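Ribosomal-protein-serine acetyltransferase, putative (Vibrio cholerae O1 biovar eltor, PDB 2FCK) probably transfers an acetyl group to the N-terminal amine of a protein, as a putative ribosomal-protein-serine acetyltransferase of the GNAT family. Local coordinates at the interface of chains A and B. Numbering follows the deposited sequence. Chains: chain A/B, ribosomal-protein-serine acetyltransferase, putative.

The interface of chains A and B. Residues chain A 93-96, 98; chain B 90-91, 93, 100, 164.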
ATOM      1  N   TYR A  93      -1.245  -1.865   4.578  0.50 41.30           N
ATOM      2  CA  TYR A  93      -1.159  -2.725   3.425  0.50 40.83           C
ATOM      3  C   TYR A  93      -0.961  -4.121   3.980  0.50 40.93           C
ATOM      4  O   TYR A  93       0.150  -4.595   4.153  0.50 40.58           O
ATOM      5  CB  TYR A  93      -0.082  -2.212   2.460  0.50 40.64           C
ATOM      6  CG  TYR A  93      -0.202  -0.723   2.158  0.50 39.03           C
ATOM      7  CD1 TYR A  93      -1.293  -0.206   1.452  0.50 42.46           C
ATOM      8  CD2 TYR A  93       0.792   0.161   2.563  0.50 38.86           C
ATOM      9  CE1 TYR A  93      -1.382   1.166   1.169  0.50 41.66           C
ATOM     10  CE2 TYR A  93       0.705   1.530   2.306  0.50 38.59           C
ATOM     11  CZ  TYR A  93      -0.387   2.022   1.607  0.50 41.61           C
ATOM     12  OH  TYR A  93      -0.458   3.365   1.331  0.50 42.21           O
ATOM     13  N   HIS A  94      -2.083  -4.720   4.380  1.00 41.08           N
ATOM     14  CA  HIS A  94      -2.079  -5.955   5.149  1.00 42.32           C
ATOM     15  C   HIS A  94      -1.404  -7.098   4.430  1.00 42.08           C
ATOM     16  O   HIS A  94      -0.781  -7.929   5.058  1.00 41.59           O
ATOM     17  CB  HIS A  94      -3.477  -6.301   5.704  1.00 43.94           C
ATOM     18  CG  HIS A  94      -3.958  -5.321   6.729  1.00 47.12           C
ATOM     19  ND1 HIS A  94      -5.025  -4.478   6.505  1.00 53.86           N
ATOM     20  CD2 HIS A  94      -3.493  -5.013   7.963  1.00 50.13           C
ATOM     21  CE1 HIS A  94      -5.229  -3.729   7.566  1.00 52.32           C
ATOM     22  NE2 HIS A  94      -4.292  -4.010   8.459  1.00 54.95           N
ATOM     23  N   THR A  95      -1.506  -7.144   3.091  1.00 42.99           N
ATOM     24  CA  THR A  95      -0.855  -8.187   2.338  1.00 44.13           C
ATOM     25  C   THR A  95       0.646  -8.251   2.576  1.00 42.91           C
ATOM     26  O   THR A  95       1.231  -9.342   2.506  1.00 43.04           O
ATOM     27  CB  THR A  95      -1.208  -8.040   0.837  1.00 44.87           C
ATOM     28  OG1 THR A  95      -2.648  -8.099   0.728  1.00 49.54           O
ATOM     29  CG2 THR A  95      -0.664  -9.194   0.040  1.00 45.84           C
ATOM     30  N   PHE A  96       1.259  -7.102   2.867  1.00 40.87           N
ATOM     31  CA  PHE A  96       2.692  -7.025   3.059  1.00 40.72           C
ATOM     32  C   PHE A  96       3.126  -6.706   4.499  1.00 41.03           C
ATOM     33  O   PHE A  96       4.274  -6.421   4.691  1.00 41.00           O
ATOM     34  CB  PHE A  96       3.289  -5.981   2.153  1.00 40.79           C
ATOM     35  CG  PHE A  96       2.801  -6.090   0.749  1.00 45.56           C
ATOM     36  CD1 PHE A  96       1.953  -5.144   0.232  1.00 47.77           C
ATOM     37  CD2 PHE A  96       3.133  -7.179   0.000  1.00 47.81           C
ATOM     38  CE1 PHE A  96       1.478  -5.279  -1.073  1.00 50.20           C
ATOM     39  CE2 PHE A  96       2.678  -7.316  -1.309  1.00 52.22           C
ATOM     40  CZ  PHE A  96       1.842  -6.362  -1.821  1.00 49.63           C
HETATM   41  N   MSE A  98       2.600  -4.099   6.270  1.00 42.96           N
HETATM   42  CA  MSE A  98       3.296  -2.826   6.104  1.00 42.73           C
HETATM   43  C   MSE A  98       2.279  -1.712   6.299  1.00 41.89           C
HETATM   44  O   MSE A  98       1.082  -1.970   6.197  1.00 43.03           O
HETATM   45  CB  MSE A  98       3.809  -2.817   4.616  1.00 44.20           C
HETATM   46  CG  MSE A  98       4.494  -1.620   4.310  1.00 43.95           C
HETATM   47 SE   MSE A  98       5.277  -1.795   2.525  0.80 46.59          SE
HETATM   48  CE  MSE A  98       5.016  -0.062   2.294  1.00 51.63           C
TER
ATOM     49  N   ASN B  90      -3.195  -7.479  -5.660  1.00 40.87           N
ATOM     50  CA  ASN B  90      -3.027  -7.982  -4.319  1.00 44.62           C
ATOM     51  C   ASN B  90      -3.597  -7.056  -3.278  1.00 44.94           C
ATOM     52  O   ASN B  90      -4.131  -7.544  -2.288  1.00 47.17           O
ATOM     53  CB  ASN B  90      -1.548  -8.176  -3.996  1.00 43.89           C
ATOM     54  CG  ASN B  90      -0.933  -9.294  -4.722  1.00 50.12           C
ATOM     55  OD1 ASN B  90      -1.560 -10.326  -4.948  1.00 57.46           O
ATOM     56  ND2 ASN B  90       0.349  -9.125  -5.078  1.00 51.33           N
ATOM     57  N   GLU B  91      -3.402  -5.741  -3.445  0.50 45.42           N
ATOM     58  CA  GLU B  91      -3.833  -4.717  -2.469  0.50 45.58           C
ATOM     59  C   GLU B  91      -4.081  -3.385  -3.152  0.50 44.19           C
ATOM     60  O   GLU B  91      -3.245  -2.926  -3.948  0.50 44.31           O
ATOM     61  CB  GLU B  91      -2.739  -4.511  -1.400  0.50 44.87           C
ATOM     62  CG  GLU B  91      -2.920  -3.277  -0.472  0.50 44.62           C
ATOM     63  CD  GLU B  91      -3.625  -3.615   0.852  0.50 41.47           C
ATOM     64  OE1 GLU B  91      -4.451  -2.804   1.364  0.50 42.80           O
ATOM     65  OE2 GLU B  91      -3.274  -4.693   1.398  0.50 42.04           O
ATOM     66  N   TYR B  93      -4.313   0.688  -2.630  0.50 41.30           N
ATOM     67  CA  TYR B  93      -3.871   1.659  -1.661  0.50 40.83           C
ATOM     68  C   TYR B  93      -4.569   2.950  -2.041  0.50 40.93           C
ATOM     69  O   TYR B  93      -4.053   3.768  -2.784  0.50 40.58           O
ATOM     70  CB  TYR B  93      -2.338   1.699  -1.611  0.50 40.64           C
ATOM     71  CG  TYR B  93      -1.702   0.319  -1.491  0.50 39.03           C
ATOM     72  CD1 TYR B  93      -1.868  -0.464  -0.343  0.50 42.46           C
ATOM     73  CD2 TYR B  93      -0.916  -0.188  -2.520  0.50 38.86           C
ATOM     74  CE1 TYR B  93      -1.264  -1.726  -0.241  0.50 41.66           C
ATOM     75  CE2 TYR B  93      -0.327  -1.450  -2.438  0.50 38.59           C
ATOM     76  CZ  TYR B  93      -0.507  -2.211  -1.294  0.50 41.61           C
ATOM     77  OH  TYR B  93       0.095  -3.442  -1.204  0.50 42.21           O
ATOM     78  N   SER B 100      -1.154  -2.784  -5.785  1.00 43.38           N
ATOM     79  CA  SER B 100      -0.079  -3.801  -5.788  1.00 45.41           C
ATOM     80  C   SER B 100      -0.468  -4.970  -6.656  1.00 44.30           C
ATOM     81  O   SER B 100      -1.540  -5.546  -6.467  1.00 44.14           O
ATOM     82  CB  SER B 100       0.032  -4.345  -4.322  1.00 49.66           C
ATOM     83  OG  SER B 100       0.454  -5.722  -4.308  1.00 53.02           O
ATOM     84  N   ARG B 164       9.964  -6.057   2.120  1.00 49.01           N
ATOM     85  CA  ARG B 164       8.912  -5.551   1.266  1.00 48.56           C
ATOM     86  C   ARG B 164       7.714  -6.516   1.005  1.00 48.31           C
ATOM     87  O   ARG B 164       6.629  -6.097   0.620  1.00 48.01           O
ATOM     88  CB  ARG B 164       9.548  -5.034  -0.049  1.00 47.26           C
ATOM     89  CG  ARG B 164       8.585  -4.387  -0.993  1.00 48.60           C
ATOM     90  CD  ARG B 164       8.108  -3.045  -0.404  1.00 48.24           C
ATOM     91  NE  ARG B 164       7.128  -2.477  -1.297  1.00 48.27           N
ATOM     92  CZ  ARG B 164       5.904  -2.932  -1.483  1.00 47.97           C
ATOM     93  NH1 ARG B 164       5.474  -4.006  -0.818  1.00 55.33           N
ATOM     94  NH2 ARG B 164       5.104  -2.332  -2.331  1.00 53.40           N
TER
HETATM   95  O   HOH W   1      -5.176  -3.515   3.878  1.00 36.08           O
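A:Tyr93 and its symmetry twin B:Tyr93 meet on the axis of a two-fold symmetric homodimer contact, where the end of strand 83-93 and the 3-10 helix 94-96 of chain A lie against chain B and help join the two copies in the deposited assembly. The two tyrosine rings meet edge-to-face, but their carbons are modelled too close together for the details of this pair to be trusted; the two side chains may not both adopt this conformation at once.

The faces of A:Phe96 give clearer evidence. B:Arg164 NH1, a guanidinium nitrogen, lies over one face, 3.9 Å from the ring centroid, in a cation-pi contact, with the guanidinium plane turned 77° from the ring. The selenium of the selenomethionine A:Met98 sits over a face of the same guanidinium, 4.0 Å from NH1, while A:Thr95 CB backs the opposite face of the phenylalanine. At the ring edge, B:Ser100 CB comes in plane, 3.7 Å from A:Phe96 CE1, but this edge is doubtful, because the B:Tyr93 hydroxyl and B:Ser100 OG are modelled too close to it.

On the polar flank, B:Glu91 CG is anti to its backbone N (chi1 168°), and the chain then bends to bring the carboxylate alongside A:Tyr93 CA. Water 1 bridges its OE1, at 2.7 Å, to the imidazole ND1 of A:His94, at 2.8 Å. The other carboxylate oxygen, OE2, accepts a weak but nearly straight hydrogen bond from A:Thr95 N (3.5 Å, 178° at H). Although the structure alone does not show that this dimer forms in solution, the patch, combining ring packing with water-mediated and weak direct polar links, probably helps hold the two acetyltransferase subunits together.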